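PDB 5JBD: inactive glucansucrase from Lactobacillus reuteri, which is an inactive member of glycosyl hydrolase family 70, with a barrel of the TIM type at its core and a calcium ion bound in the model. Local coordinates for residues N312-L317 and K639-N644; D203-N208 and N859-Y864; N397-L402 and Q428-D433. All coordinates share one frame; numbering follows the deposited sequence.

Interaction 1 (N312-L317 and K639-N644)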
ATOM      1  N   ASN A 312       5.167  28.712   4.374  1.00 25.12           N
ATOM      2  CA  ASN A 312       4.465  28.113   3.242  1.00 24.84           C
ATOM      3  C   ASN A 312       4.788  26.618   3.121  1.00 23.44           C
ATOM      4  O   ASN A 312       3.897  25.808   2.895  1.00 22.03           O
ATOM      5  CB  ASN A 312       4.823  28.829   1.929  1.00 25.32           C
ATOM      6  CG  ASN A 312       4.299  30.248   1.867  1.00 26.69           C
ATOM      7  OD1 ASN A 312       3.395  30.640   2.614  1.00 28.49           O
ATOM      8  ND2 ASN A 312       4.827  31.013   0.938  1.00 26.89           N
ATOM      9  N   ALA A 313       6.061  26.259   3.279  1.00 22.70           N
ATOM     10  CA  ALA A 313       6.466  24.847   3.219  1.00 22.35           C
ATOM     11  C   ALA A 313       5.725  24.009   4.280  1.00 20.87           C
ATOM     12  O   ALA A 313       5.123  22.985   3.963  1.00 21.56           O
ATOM     13  CB  ALA A 313       7.972  24.707   3.392  1.00 21.86           C
ATOM     14  N   ASN A 314       5.727  24.492   5.508  1.00 21.59           N
ATOM     15  CA  ASN A 314       5.108  23.775   6.642  1.00 23.07           C
ATOM     16  C   ASN A 314       3.555  23.709   6.565  1.00 22.85           C
ATOM     17  O   ASN A 314       2.962  22.706   6.956  1.00 21.92           O
ATOM     18  CB  ASN A 314       5.577  24.363   7.979  1.00 23.69           C
ATOM     19  CG  ASN A 314       7.082  24.163   8.233  1.00 23.52           C
ATOM     20  OD1 ASN A 314       7.804  23.619   7.398  1.00 22.74           O
ATOM     21  ND2 ASN A 314       7.559  24.627   9.391  1.00 24.81           N
ATOM     22  N   ASP A 315       2.924  24.755   6.032  1.00 25.10           N
ATOM     23  CA  ASP A 315       1.476  24.727   5.740  1.00 26.11           C
ATOM     24  C   ASP A 315       1.107  23.658   4.701  1.00 26.48           C
ATOM     25  O   ASP A 315      -0.057  23.232   4.640  1.00 27.60           O
ATOM     26  CB  ASP A 315       0.977  26.091   5.257  1.00 27.23           C
ATOM     27  CG  ASP A 315       0.807  27.114   6.385  1.00 29.01           C
ATOM     28  OD1 ASP A 315       0.823  26.753   7.573  1.00 29.37           O
ATOM     29  OD2 ASP A 315       0.668  28.313   6.072  1.00 30.80           O
ATOM     30  N   HIS A 316       2.080  23.232   3.888  1.00 25.50           N
ATOM     31  CA  HIS A 316       1.862  22.186   2.880  1.00 24.24           C
ATOM     32  C   HIS A 316       2.733  20.962   3.161  1.00 25.25           C
ATOM     33  O   HIS A 316       3.333  20.372   2.262  1.00 25.12           O
ATOM     34  CB  HIS A 316       2.081  22.789   1.481  1.00 24.19           C
ATOM     35  CG  HIS A 316       1.102  23.875   1.160  1.00 25.12           C
ATOM     36  ND1 HIS A 316      -0.190  23.606   0.746  1.00 24.51           N
ATOM     37  CD2 HIS A 316       1.197  25.226   1.242  1.00 25.92           C
ATOM     38  CE1 HIS A 316      -0.840  24.744   0.576  1.00 25.58           C
ATOM     39  NE2 HIS A 316      -0.023  25.741   0.866  1.00 26.58           N
ATOM     40  N   LEU A 317       2.761  20.564   4.439  1.00 24.01           N
ATOM     41  CA  LEU A 317       3.597  19.459   4.894  1.00 24.09           C
ATOM     42  C   LEU A 317       3.385  18.247   4.027  1.00 23.82           C
ATOM     43  O   LEU A 317       2.248  17.827   3.833  1.00 23.58           O
ATOM     44  CB  LEU A 317       3.263  19.101   6.350  1.00 25.24           C
ATOM     45  CG  LEU A 317       4.271  18.202   7.074  1.00 26.05           C
ATOM     46  CD1 LEU A 317       5.625  18.896   7.236  1.00 26.12           C
ATOM     47  CD2 LEU A 317       3.710  17.762   8.428  1.00 26.46           C
ATOM     48  N   LYS A 639      16.555  25.374   0.789  1.00 23.56           N
ATOM     49  CA  LYS A 639      15.792  24.357   1.489  1.00 22.98           C
ATOM     50  C   LYS A 639      14.282  24.601   1.452  1.00 22.71           C
ATOM     51  O   LYS A 639      13.806  25.740   1.514  1.00 22.57           O
ATOM     52  CB  LYS A 639      16.249  24.249   2.943  1.00 23.34           C
ATOM     53  CG  LYS A 639      17.710  23.835   3.138  1.00 25.68           C
ATOM     54  CD  LYS A 639      17.974  22.447   2.586  1.00 26.78           C
ATOM     55  CE  LYS A 639      19.289  21.838   3.069  1.00 29.57           C
ATOM     56  NZ  LYS A 639      19.405  20.374   2.703  1.00 27.96           N
ATOM     57  N   THR A 640      13.542  23.503   1.420  1.00 22.74           N
ATOM     58  CA  THR A 640      12.091  23.516   1.600  1.00 22.95           C
ATOM     59  C   THR A 640      11.785  23.150   3.065  1.00 23.01           C
ATOM     60  O   THR A 640      11.465  24.041   3.866  1.00 22.40           O
ATOM     61  CB  THR A 640      11.443  22.608   0.547  1.00 23.02           C
ATOM     62  OG1 THR A 640      11.710  23.155  -0.752  1.00 24.36           O
ATOM     63  CG2 THR A 640       9.937  22.505   0.726  1.00 23.63           C
ATOM     64  N   PHE A 641      11.913  21.877   3.446  1.00 21.22           N
ATOM     65  CA  PHE A 641      11.805  21.526   4.872  1.00 20.67           C
ATOM     66  C   PHE A 641      13.139  21.692   5.606  1.00 20.65           C
ATOM     67  O   PHE A 641      14.196  21.426   5.056  1.00 21.14           O
ATOM     68  CB  PHE A 641      11.172  20.150   5.074  1.00 20.89           C
ATOM     69  CG  PHE A 641       9.749  20.115   4.624  1.00 21.15           C
ATOM     70  CD1 PHE A 641       8.792  20.874   5.294  1.00 21.41           C
ATOM     71  CD2 PHE A 641       9.377  19.446   3.465  1.00 22.16           C
ATOM     72  CE1 PHE A 641       7.488  20.909   4.858  1.00 21.84           C
ATOM     73  CE2 PHE A 641       8.076  19.491   3.025  1.00 21.55           C
ATOM     74  CZ  PHE A 641       7.130  20.224   3.716  1.00 22.24           C
ATOM     75  N   GLU A 642      13.044  22.197   6.831  1.00 20.11           N
ATOM     76  CA  GLU A 642      14.166  22.400   7.723  1.00 20.03           C
ATOM     77  C   GLU A 642      13.753  21.846   9.085  1.00 19.82           C
ATOM     78  O   GLU A 642      12.656  22.151   9.565  1.00 20.04           O
ATOM     79  CB  GLU A 642      14.436  23.871   7.893  1.00 20.90           C
ATOM     80  CG  GLU A 642      14.836  24.618   6.630  1.00 22.77           C
ATOM     81  CD  GLU A 642      15.096  26.081   6.913  1.00 23.24           C
ATOM     82  OE1 GLU A 642      14.228  26.716   7.547  1.00 25.70           O
ATOM     83  OE2 GLU A 642      16.156  26.592   6.518  1.00 24.18           O
ATOM     84  N   SER A 643      14.633  21.057   9.688  1.00 20.32           N
ATOM     85  CA  SER A 643      14.394  20.446  11.014  1.00 20.81           C
ATOM     86  C   SER A 643      14.755  21.454  12.089  1.00 20.76           C
ATOM     87  O   SER A 643      15.913  21.596  12.469  1.00 23.55           O
ATOM     88  CB  SER A 643      15.198  19.145  11.164  1.00 20.77           C
ATOM     89  OG  SER A 643      14.794  18.390  12.305  1.00 20.59           O
ATOM     90  N   ASN A 644      13.752  22.179  12.570  1.00 21.94           N
ATOM     91  CA  ASN A 644      13.952  23.220  13.583  1.00 21.67           C
ATOM     92  C   ASN A 644      12.744  23.230  14.511  1.00 22.01           C
ATOM     93  O   ASN A 644      11.839  22.408  14.345  1.00 20.87           O
ATOM     94  CB  ASN A 644      14.180  24.591  12.905  1.00 21.82           C
ATOM     95  CG  ASN A 644      13.074  24.967  11.933  1.00 21.63           C
ATOM     96  OD1 ASN A 644      11.893  24.733  12.189  1.00 22.20           O
ATOM     97  ND2 ASN A 644      13.456  25.566  10.806  1.00 21.64           N
TER
HETATM   98  O   HOH W   1      10.609  24.896   9.531  1.00 21.22           O
HETATM   99  O   HOH W   2      10.511  23.938   6.874  1.00 21.83           O

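Interaction 2 (D203-N208 and N859-Y864)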
ATOM      1  N   ASP A 203       7.249 -12.341 -36.987  1.00 46.44           N
ATOM      2  CA  ASP A 203       7.313 -13.804 -36.895  1.00 46.45           C
ATOM      3  C   ASP A 203       6.060 -14.331 -36.178  1.00 45.90           C
ATOM      4  O   ASP A 203       5.867 -14.039 -35.003  1.00 43.08           O
ATOM      5  CB  ASP A 203       8.572 -14.219 -36.116  1.00 46.88           C
ATOM      6  CG  ASP A 203       8.790 -15.737 -36.076  1.00 46.77           C
ATOM      7  OD1 ASP A 203       7.897 -16.515 -36.462  1.00 47.07           O
ATOM      8  OD2 ASP A 203       9.875 -16.147 -35.626  1.00 49.16           O
ATOM      9  N   PRO A 204       5.212 -15.119 -36.868  1.00 48.92           N
ATOM     10  CA  PRO A 204       3.964 -15.568 -36.208  1.00 48.23           C
ATOM     11  C   PRO A 204       4.156 -16.427 -34.945  1.00 47.55           C
ATOM     12  O   PRO A 204       3.237 -16.495 -34.121  1.00 42.92           O
ATOM     13  CB  PRO A 204       3.238 -16.375 -37.300  1.00 49.65           C
ATOM     14  CG  PRO A 204       3.933 -16.069 -38.587  1.00 50.94           C
ATOM     15  CD  PRO A 204       5.331 -15.635 -38.247  1.00 49.56           C
ATOM     16  N   ARG A 205       5.321 -17.068 -34.801  1.00 47.85           N
ATOM     17  CA  ARG A 205       5.672 -17.793 -33.566  1.00 50.16           C
ATOM     18  C   ARG A 205       5.934 -16.863 -32.377  1.00 46.48           C
ATOM     19  O   ARG A 205       5.806 -17.290 -31.226  1.00 41.53           O
ATOM     20  CB  ARG A 205       6.899 -18.687 -33.766  1.00 55.42           C
ATOM     21  CG  ARG A 205       6.724 -19.798 -34.783  1.00 62.68           C
ATOM     22  CD  ARG A 205       8.092 -20.436 -35.010  1.00 68.23           C
ATOM     23  NE  ARG A 205       8.049 -21.715 -35.724  1.00 77.28           N
ATOM     24  CZ  ARG A 205       7.677 -22.886 -35.202  1.00 82.53           C
ATOM     25  NH1 ARG A 205       7.264 -22.987 -33.936  1.00 84.89           N
ATOM     26  NH2 ARG A 205       7.699 -23.980 -35.966  1.00 84.06           N
ATOM     27  N   LYS A 206       6.339 -15.620 -32.655  1.00 44.85           N
ATOM     28  CA  LYS A 206       6.577 -14.617 -31.602  1.00 45.78           C
ATOM     29  C   LYS A 206       5.382 -13.703 -31.342  1.00 43.43           C
ATOM     30  O   LYS A 206       5.236 -13.194 -30.240  1.00 41.56           O
ATOM     31  CB  LYS A 206       7.798 -13.763 -31.946  1.00 48.39           C
ATOM     32  CG  LYS A 206       9.057 -14.594 -32.079  1.00 50.86           C
ATOM     33  CD  LYS A 206      10.298 -13.736 -32.106  1.00 53.18           C
ATOM     34  CE  LYS A 206      11.524 -14.623 -32.207  1.00 56.24           C
ATOM     35  NZ  LYS A 206      12.744 -13.841 -32.535  1.00 57.65           N
ATOM     36  N   GLY A 207       4.532 -13.497 -32.349  1.00 41.86           N
ATOM     37  CA  GLY A 207       3.425 -12.565 -32.228  1.00 39.47           C
ATOM     38  C   GLY A 207       3.888 -11.117 -32.250  1.00 37.71           C
ATOM     39  O   GLY A 207       5.022 -10.817 -32.600  1.00 36.68           O
ATOM     40  N   ASN A 208       2.991 -10.226 -31.855  1.00 36.92           N
ATOM     41  CA  ASN A 208       3.202  -8.796 -31.966  1.00 35.53           C
ATOM     42  C   ASN A 208       2.207  -8.101 -31.051  1.00 35.59           C
ATOM     43  O   ASN A 208       0.992  -8.292 -31.196  1.00 35.30           O
ATOM     44  CB  ASN A 208       2.974  -8.356 -33.416  1.00 37.15           C
ATOM     45  CG  ASN A 208       3.242  -6.869 -33.637  1.00 36.78           C
ATOM     46  OD1 ASN A 208       2.601  -6.016 -33.029  1.00 36.46           O
ATOM     47  ND2 ASN A 208       4.152  -6.558 -34.547  1.00 39.19           N
ATOM     48  N   ASN A 859       1.709 -26.121 -35.290  1.00 62.80           N
ATOM     49  CA  ASN A 859       3.055 -25.686 -35.723  1.00 62.49           C
ATOM     50  C   ASN A 859       3.719 -24.575 -34.882  1.00 58.44           C
ATOM     51  O   ASN A 859       4.796 -24.106 -35.234  1.00 62.18           O
ATOM     52  CB  ASN A 859       3.018 -25.254 -37.201  1.00 64.35           C
ATOM     53  CG  ASN A 859       2.295 -23.928 -37.424  1.00 64.00           C
ATOM     54  OD1 ASN A 859       1.885 -23.244 -36.484  1.00 60.35           O
ATOM     55  ND2 ASN A 859       2.133 -23.566 -38.682  1.00 65.83           N
ATOM     56  N   GLY A 860       3.083 -24.143 -33.794  1.00 54.86           N
ATOM     57  CA  GLY A 860       3.662 -23.139 -32.901  1.00 53.05           C
ATOM     58  C   GLY A 860       3.249 -21.700 -33.170  1.00 50.94           C
ATOM     59  O   GLY A 860       3.454 -20.840 -32.317  1.00 51.06           O
ATOM     60  N   ASP A 861       2.658 -21.422 -34.332  1.00 49.50           N
ATOM     61  CA  ASP A 861       2.215 -20.063 -34.658  1.00 48.44           C
ATOM     62  C   ASP A 861       1.060 -19.638 -33.759  1.00 47.63           C
ATOM     63  O   ASP A 861       0.166 -20.442 -33.485  1.00 47.16           O
ATOM     64  CB  ASP A 861       1.724 -19.975 -36.107  1.00 49.88           C
ATOM     65  CG  ASP A 861       2.830 -20.149 -37.135  1.00 50.43           C
ATOM     66  OD1 ASP A 861       4.020 -20.184 -36.769  1.00 52.80           O
ATOM     67  OD2 ASP A 861       2.484 -20.237 -38.332  1.00 51.38           O
ATOM     68  N   TYR A 862       1.074 -18.382 -33.315  1.00 44.04           N
ATOM     69  CA  TYR A 862      -0.082 -17.812 -32.626  1.00 41.64           C
ATOM     70  C   TYR A 862      -1.280 -17.737 -33.571  1.00 40.87           C
ATOM     71  O   TYR A 862      -1.142 -17.313 -34.724  1.00 40.58           O
ATOM     72  CB  TYR A 862       0.223 -16.411 -32.091  1.00 40.78           C
ATOM     73  CG  TYR A 862       1.005 -16.412 -30.795  1.00 40.10           C
ATOM     74  CD1 TYR A 862       0.382 -16.722 -29.583  1.00 39.40           C
ATOM     75  CD2 TYR A 862       2.365 -16.108 -30.772  1.00 39.05           C
ATOM     76  CE1 TYR A 862       1.100 -16.726 -28.384  1.00 38.41           C
ATOM     77  CE2 TYR A 862       3.089 -16.119 -29.577  1.00 39.37           C
ATOM     78  CZ  TYR A 862       2.456 -16.426 -28.391  1.00 38.20           C
ATOM     79  OH  TYR A 862       3.168 -16.426 -27.210  1.00 38.34           O
ATOM     80  N   ALA A 863      -2.442 -18.169 -33.088  1.00 38.81           N
ATOM     81  CA  ALA A 863      -3.690 -17.945 -33.798  1.00 39.35           C
ATOM     82  C   ALA A 863      -3.942 -16.441 -33.818  1.00 39.07           C
ATOM     83  O   ALA A 863      -3.531 -15.720 -32.897  1.00 39.35           O
ATOM     84  CB  ALA A 863      -4.845 -18.670 -33.120  1.00 39.99           C
ATOM     85  N   TYR A 864      -4.575 -15.959 -34.879  1.00 38.79           N
ATOM     86  CA  TYR A 864      -4.814 -14.518 -35.006  1.00 38.75           C
ATOM     87  C   TYR A 864      -6.035 -14.254 -35.844  1.00 39.24           C
ATOM     88  O   TYR A 864      -6.262 -14.936 -36.842  1.00 39.86           O
ATOM     89  CB  TYR A 864      -3.591 -13.812 -35.604  1.00 38.45           C
ATOM     90  CG  TYR A 864      -3.597 -12.308 -35.445  1.00 37.68           C
ATOM     91  CD1 TYR A 864      -3.125 -11.702 -34.277  1.00 37.02           C
ATOM     92  CD2 TYR A 864      -4.067 -11.486 -36.461  1.00 38.57           C
ATOM     93  CE1 TYR A 864      -3.129 -10.321 -34.129  1.00 36.50           C
ATOM     94  CE2 TYR A 864      -4.076 -10.107 -36.326  1.00 38.01           C
ATOM     95  CZ  TYR A 864      -3.599  -9.524 -35.165  1.00 37.47           C
ATOM     96  OH  TYR A 864      -3.614  -8.144 -35.049  1.00 37.02           O
TER

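Interaction 3 (N397-L402 and Q428-D433)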
ATOM      1  N   ASN A 397       1.558  -6.647   9.555  1.00 26.54           N
ATOM      2  CA  ASN A 397       2.645  -7.643   9.722  1.00 27.80           C
ATOM      3  C   ASN A 397       2.407  -8.560  10.919  1.00 27.30           C
ATOM      4  O   ASN A 397       2.544  -9.779  10.812  1.00 27.62           O
ATOM      5  CB  ASN A 397       4.016  -6.960   9.896  1.00 28.44           C
ATOM      6  CG  ASN A 397       4.534  -6.328   8.611  1.00 29.41           C
ATOM      7  OD1 ASN A 397       4.011  -6.560   7.510  1.00 28.86           O
ATOM      8  ND2 ASN A 397       5.579  -5.513   8.749  1.00 29.81           N
ATOM      9  N   LEU A 398       2.028  -7.961  12.044  1.00 28.12           N
ATOM     10  CA  LEU A 398       1.781  -8.689  13.288  1.00 29.60           C
ATOM     11  C   LEU A 398       0.593  -9.652  13.158  1.00 31.04           C
ATOM     12  O   LEU A 398       0.667 -10.810  13.584  1.00 31.01           O
ATOM     13  CB  LEU A 398       1.533  -7.687  14.420  1.00 30.26           C
ATOM     14  CG  LEU A 398       1.643  -8.121  15.885  1.00 31.90           C
ATOM     15  CD1 LEU A 398       2.000  -6.916  16.749  1.00 30.59           C
ATOM     16  CD2 LEU A 398       0.361  -8.773  16.391  1.00 34.41           C
ATOM     17  N   ILE A 399      -0.487  -9.165  12.556  1.00 29.94           N
ATOM     18  CA  ILE A 399      -1.695  -9.978  12.368  1.00 29.79           C
ATOM     19  C   ILE A 399      -1.434 -11.125  11.383  1.00 30.45           C
ATOM     20  O   ILE A 399      -1.864 -12.241  11.629  1.00 32.84           O
ATOM     21  CB  ILE A 399      -2.898  -9.100  11.939  1.00 29.28           C
ATOM     22  CG1 ILE A 399      -3.313  -8.151  13.073  1.00 28.91           C
ATOM     23  CG2 ILE A 399      -4.092  -9.941  11.474  1.00 29.24           C
ATOM     24  CD1 ILE A 399      -3.987  -8.789  14.265  1.00 30.14           C
ATOM     25  N   ASN A 400      -0.733 -10.859  10.280  1.00 30.64           N
ATOM     26  CA  ASN A 400      -0.375 -11.926   9.347  1.00 32.66           C
ATOM     27  C   ASN A 400       0.577 -12.966   9.946  1.00 36.46           C
ATOM     28  O   ASN A 400       0.455 -14.159   9.626  1.00 35.78           O
ATOM     29  CB  ASN A 400       0.211 -11.356   8.058  1.00 33.38           C
ATOM     30  CG  ASN A 400      -0.847 -10.724   7.147  1.00 32.91           C
ATOM     31  OD1 ASN A 400      -2.046 -10.995   7.269  1.00 33.36           O
ATOM     32  ND2 ASN A 400      -0.394  -9.891   6.217  1.00 31.63           N
ATOM     33  N   ARG A 401       1.521 -12.524  10.790  1.00 35.96           N
ATOM     34  CA  ARG A 401       2.382 -13.452  11.552  1.00 39.27           C
ATOM     35  C   ARG A 401       1.497 -14.423  12.339  1.00 36.17           C
ATOM     36  O   ARG A 401       1.679 -15.634  12.273  1.00 36.82           O
ATOM     37  CB  ARG A 401       3.387 -12.724  12.517  1.00 41.43           C
ATOM     38  CG  ARG A 401       4.837 -12.765  12.028  1.00 52.09           C
ATOM     39  CD  ARG A 401       5.904 -12.780  13.153  1.00 55.51           C
ATOM     40  NE  ARG A 401       7.213 -12.302  12.688  1.00 62.98           N
ATOM     41  CZ  ARG A 401       8.032 -12.914  11.815  1.00 64.79           C
ATOM     42  NH1 ARG A 401       7.707 -14.067  11.231  1.00 66.44           N
ATOM     43  NH2 ARG A 401       9.198 -12.349  11.499  1.00 60.66           N
ATOM     44  N   LEU A 402       0.516 -13.869  13.042  1.00 35.60           N
ATOM     45  CA  LEU A 402      -0.424 -14.648  13.847  1.00 37.28           C
ATOM     46  C   LEU A 402      -1.278 -15.594  12.980  1.00 38.11           C
ATOM     47  O   LEU A 402      -1.485 -16.745  13.359  1.00 40.31           O
ATOM     48  CB  LEU A 402      -1.283 -13.700  14.691  1.00 39.06           C
ATOM     49  CG  LEU A 402      -2.131 -14.166  15.879  1.00 40.74           C
ATOM     50  CD1 LEU A 402      -1.433 -15.214  16.735  1.00 43.06           C
ATOM     51  CD2 LEU A 402      -2.511 -12.951  16.721  1.00 41.68           C
ATOM     52  N   GLN A 428      -9.200 -11.531  17.581  1.00 37.50           N
ATOM     53  CA  GLN A 428      -9.636 -11.967  18.908  1.00 38.38           C
ATOM     54  C   GLN A 428      -8.403 -12.301  19.761  1.00 36.14           C
ATOM     55  O   GLN A 428      -8.313 -11.868  20.905  1.00 33.19           O
ATOM     56  CB  GLN A 428     -10.572 -13.171  18.823  1.00 46.29           C
ATOM     57  CG  GLN A 428     -11.330 -13.435  20.110  1.00 53.40           C
ATOM     58  CD  GLN A 428     -12.381 -14.520  19.948  1.00 62.61           C
ATOM     59  OE1 GLN A 428     -12.057 -15.698  19.766  1.00 66.68           O
ATOM     60  NE2 GLN A 428     -13.650 -14.131  20.019  1.00 68.72           N
ATOM     61  N   GLU A 429      -7.454 -13.041  19.181  1.00 33.58           N
ATOM     62  CA  GLU A 429      -6.205 -13.406  19.875  1.00 34.16           C
ATOM     63  C   GLU A 429      -5.374 -12.178  20.232  1.00 32.45           C
ATOM     64  O   GLU A 429      -4.870 -12.083  21.347  1.00 32.44           O
ATOM     65  CB  GLU A 429      -5.384 -14.387  19.026  1.00 33.75           C
ATOM     66  CG  GLU A 429      -6.024 -15.771  18.950  1.00 36.20           C
ATOM     67  CD  GLU A 429      -5.455 -16.647  17.848  1.00 37.96           C
ATOM     68  OE1 GLU A 429      -4.689 -16.143  16.994  1.00 36.69           O
ATOM     69  OE2 GLU A 429      -5.787 -17.852  17.819  1.00 38.19           O
ATOM     70  N   PHE A 430      -5.267 -11.241  19.285  1.00 31.04           N
ATOM     71  CA  PHE A 430      -4.541  -9.995  19.507  1.00 30.92           C
ATOM     72  C   PHE A 430      -5.112  -9.164  20.663  1.00 31.42           C
ATOM     73  O   PHE A 430      -4.367  -8.782  21.560  1.00 30.28           O
ATOM     74  CB  PHE A 430      -4.475  -9.141  18.233  1.00 30.75           C
ATOM     75  CG  PHE A 430      -3.758  -7.832  18.435  1.00 30.90           C
ATOM     76  CD1 PHE A 430      -2.377  -7.755  18.280  1.00 31.65           C
ATOM     77  CD2 PHE A 430      -4.452  -6.696  18.830  1.00 31.04           C
ATOM     78  CE1 PHE A 430      -1.712  -6.558  18.482  1.00 31.78           C
ATOM     79  CE2 PHE A 430      -3.787  -5.491  19.035  1.00 32.36           C
ATOM     80  CZ  PHE A 430      -2.415  -5.426  18.867  1.00 30.44           C
ATOM     81  N   TYR A 431      -6.418  -8.875  20.644  1.00 32.11           N
ATOM     82  CA  TYR A 431      -7.010  -8.015  21.691  1.00 32.68           C
ATOM     83  C   TYR A 431      -6.831  -8.605  23.088  1.00 33.19           C
ATOM     84  O   TYR A 431      -6.555  -7.875  24.036  1.00 32.30           O
ATOM     85  CB  TYR A 431      -8.508  -7.759  21.482  1.00 34.51           C
ATOM     86  CG  TYR A 431      -8.886  -6.817  20.355  1.00 33.52           C
ATOM     87  CD1 TYR A 431      -8.443  -5.491  20.332  1.00 33.65           C
ATOM     88  CD2 TYR A 431      -9.728  -7.246  19.338  1.00 35.06           C
ATOM     89  CE1 TYR A 431      -8.803  -4.628  19.307  1.00 32.92           C
ATOM     90  CE2 TYR A 431     -10.094  -6.394  18.316  1.00 34.55           C
ATOM     91  CZ  TYR A 431      -9.639  -5.086  18.310  1.00 34.49           C
ATOM     92  OH  TYR A 431     -10.023  -4.257  17.292  1.00 35.84           O
ATOM     93  N   ALA A 432      -7.000  -9.924  23.208  1.00 33.74           N
ATOM     94  CA  ALA A 432      -6.774 -10.609  24.484  1.00 32.48           C
ATOM     95  C   ALA A 432      -5.296 -10.502  24.886  1.00 31.94           C
ATOM     96  O   ALA A 432      -4.984 -10.197  26.030  1.00 30.48           O
ATOM     97  CB  ALA A 432      -7.200 -12.059  24.400  1.00 33.55           C
ATOM     98  N   ASP A 433      -4.403 -10.718  23.927  1.00 32.88           N
ATOM     99  CA  ASP A 433      -2.950 -10.647  24.191  1.00 33.05           C
ATOM    100  C   ASP A 433      -2.498  -9.237  24.569  1.00 32.56           C
ATOM    101  O   ASP A 433      -1.679  -9.066  25.483  1.00 37.07           O
ATOM    102  CB  ASP A 433      -2.152 -11.170  22.993  1.00 31.86           C
ATOM    103  CG  ASP A 433      -0.686 -11.336  23.300  1.00 32.99           C
ATOM    104  OD1 ASP A 433      -0.335 -12.262  24.065  1.00 33.05           O
ATOM    105  OD2 ASP A 433       0.136 -10.552  22.758  1.00 33.55           O
TER

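Interaction 1 (N312-L317 and K639-N644)
Ala-313 meets both Thr-640 and Phe-641 from the last turn of helix 310-315. Its CB lies 3.6 Å from Thr-640 O and also touches Thr-640 CG2. Its carbonyl O sits 3.3 Å from Phe-641 CE1. In Phe-641, chi1 of -65° puts CG beside the backbone N; CE1 and CZ, at the far end of the ring, meet this oxygen. Asn-314 comes next. Its OD1 lies at the ring edge, 3.6 Å from Phe-641 CD1, with amide and ring planes only 9° apart. The same OD1 is 2.8 Å from water 2, which is also placed to donate to Thr-640 O and accepts from Glu-642 N. Asn-314 ND2 donates to water 1, which is placed to donate to Asn-644 OD1. Both segments lead into the parallel barrel of the family: the helix runs toward strand 319-320, and Asn-644 is the N-cap of helix 645-648, ahead of strand 652-654. His-316 O, which bonds Ser-318 OG, lies near the ring plane at its edge, 4.1 Å from Phe-641 CZ, while His-316 ND1 bonds Asp-278 O. Leu-317 crosses the Phe-641 side chain at about a right angle. Its CD1 is 3.6 Å from Phe-641 CE1, and Leu-647 touches both residues.

Interaction 2 (D203-N208 and N859-Y864)
Arg-205 stretches its side chain past Asp-861 to Asn-859. From CB, the chain places CG beside the backbone N (chi1 -63°), 3.4 Å from Asp-861 OD1. Beyond CG it is extended as far as NE. NE is 4.4 Å from Asp-861 OD1, which lies well out of the guanidinium plane, so opposite charges are near but no N-H points at the oxygen. At the tip, Asn-859 O sits over one face of the guanidinium, 3.1 Å from Arg-205 CZ. NH1 and NH2 are close to this oxygen too, but at poor angles for hydrogen bonds. NH1 also reaches Gly-860 CA, at 3.8 Å. The backbones are joined by Tyr-862 N, which donates to Pro-204 O at 3.0 Å with a nearly straight N-H (165°), from 40° out of the carbonyl plane. Each segment is shaped by an Asx turn: Asp-203 OD1 accepts from Arg-205 N, and Asn-859 OD1 from Asp-861 N. Tyr-862 CE2 lies 3.4 Å from Arg-205 O. The two loops follow strands 193-197 and 841-845, which are antiparallel neighbours in a six-stranded sheet, and Tyr-862 OH bonds Ile-785 N on that sheet's strand 784-791.

Interaction 3 (N397-L402 and Q428-D433)
Ile-399 and Phe-430 have the nearest CA atoms, 7.7 Å apart, where the two helical segments pass with axes 10.9 Å apart and N-to-C directions at 113°. This is helix-to-helix packing within a beta-alpha-beta crossover of the barrel. In the chain, helices 392-406 and 420-434 both come between strands 385-388 and 460-464, which are parallel neighbours in the barrel. Phe-430 carries much of the contact. Its CG is anti to the backbone N (chi1 179°), and the CD1-CE1 edge of the ring meets the tip of Leu-398. Leu-398 CD2 is 3.5 Å from Phe-430 CD1 and 3.7 Å from Phe-430 CE1. The Leu-398 and Phe-430 side chains cross at about a right angle. Ile-399 meets the same residue nearer its backbone, with CD1 4.0 Å from Phe-430 CB. Ile-399 also packs on Ala-426 and Trp-427 of the second helix, and Trp-427 meets the Phe-430 ring. Leu-402, one turn after Leu-398, meets Glu-429. The carboxylate of Glu-429 is held through OE2 by Gln-425 NE2. Its OE1 has Asp-406 OD2 close by, a like charge that could favour protonation of one of the two groups. The aliphatic part joins in as well, since Glu-429 CB is 4.0 Å from Leu-402 CD2. Glu-429 OE1 itself rests against the leucine branch point, 3.4 Å from Leu-402 CG.

In the fold
From the N terminus, 203-208 comes first and opens the longest loop. Residues 312-317 follow, then 397-402. The short loop of interaction 3 closes first, at 428-433, within one crossover between barrel strands. Interaction 1 closes next, at 639-644, and its loop encloses that of interaction 3. Interaction 2 closes last, at 859-864, and encloses both. None of the loops cross. Interaction 1 ties the approach to strand 319-320 to the approach to strand 652-654. Interaction 2 joins loops that follow two strands of the six-stranded antiparallel sheet. Interactions 1 and 2 lie on opposite sides of the chain's centre, about 57 Å apart between their centres.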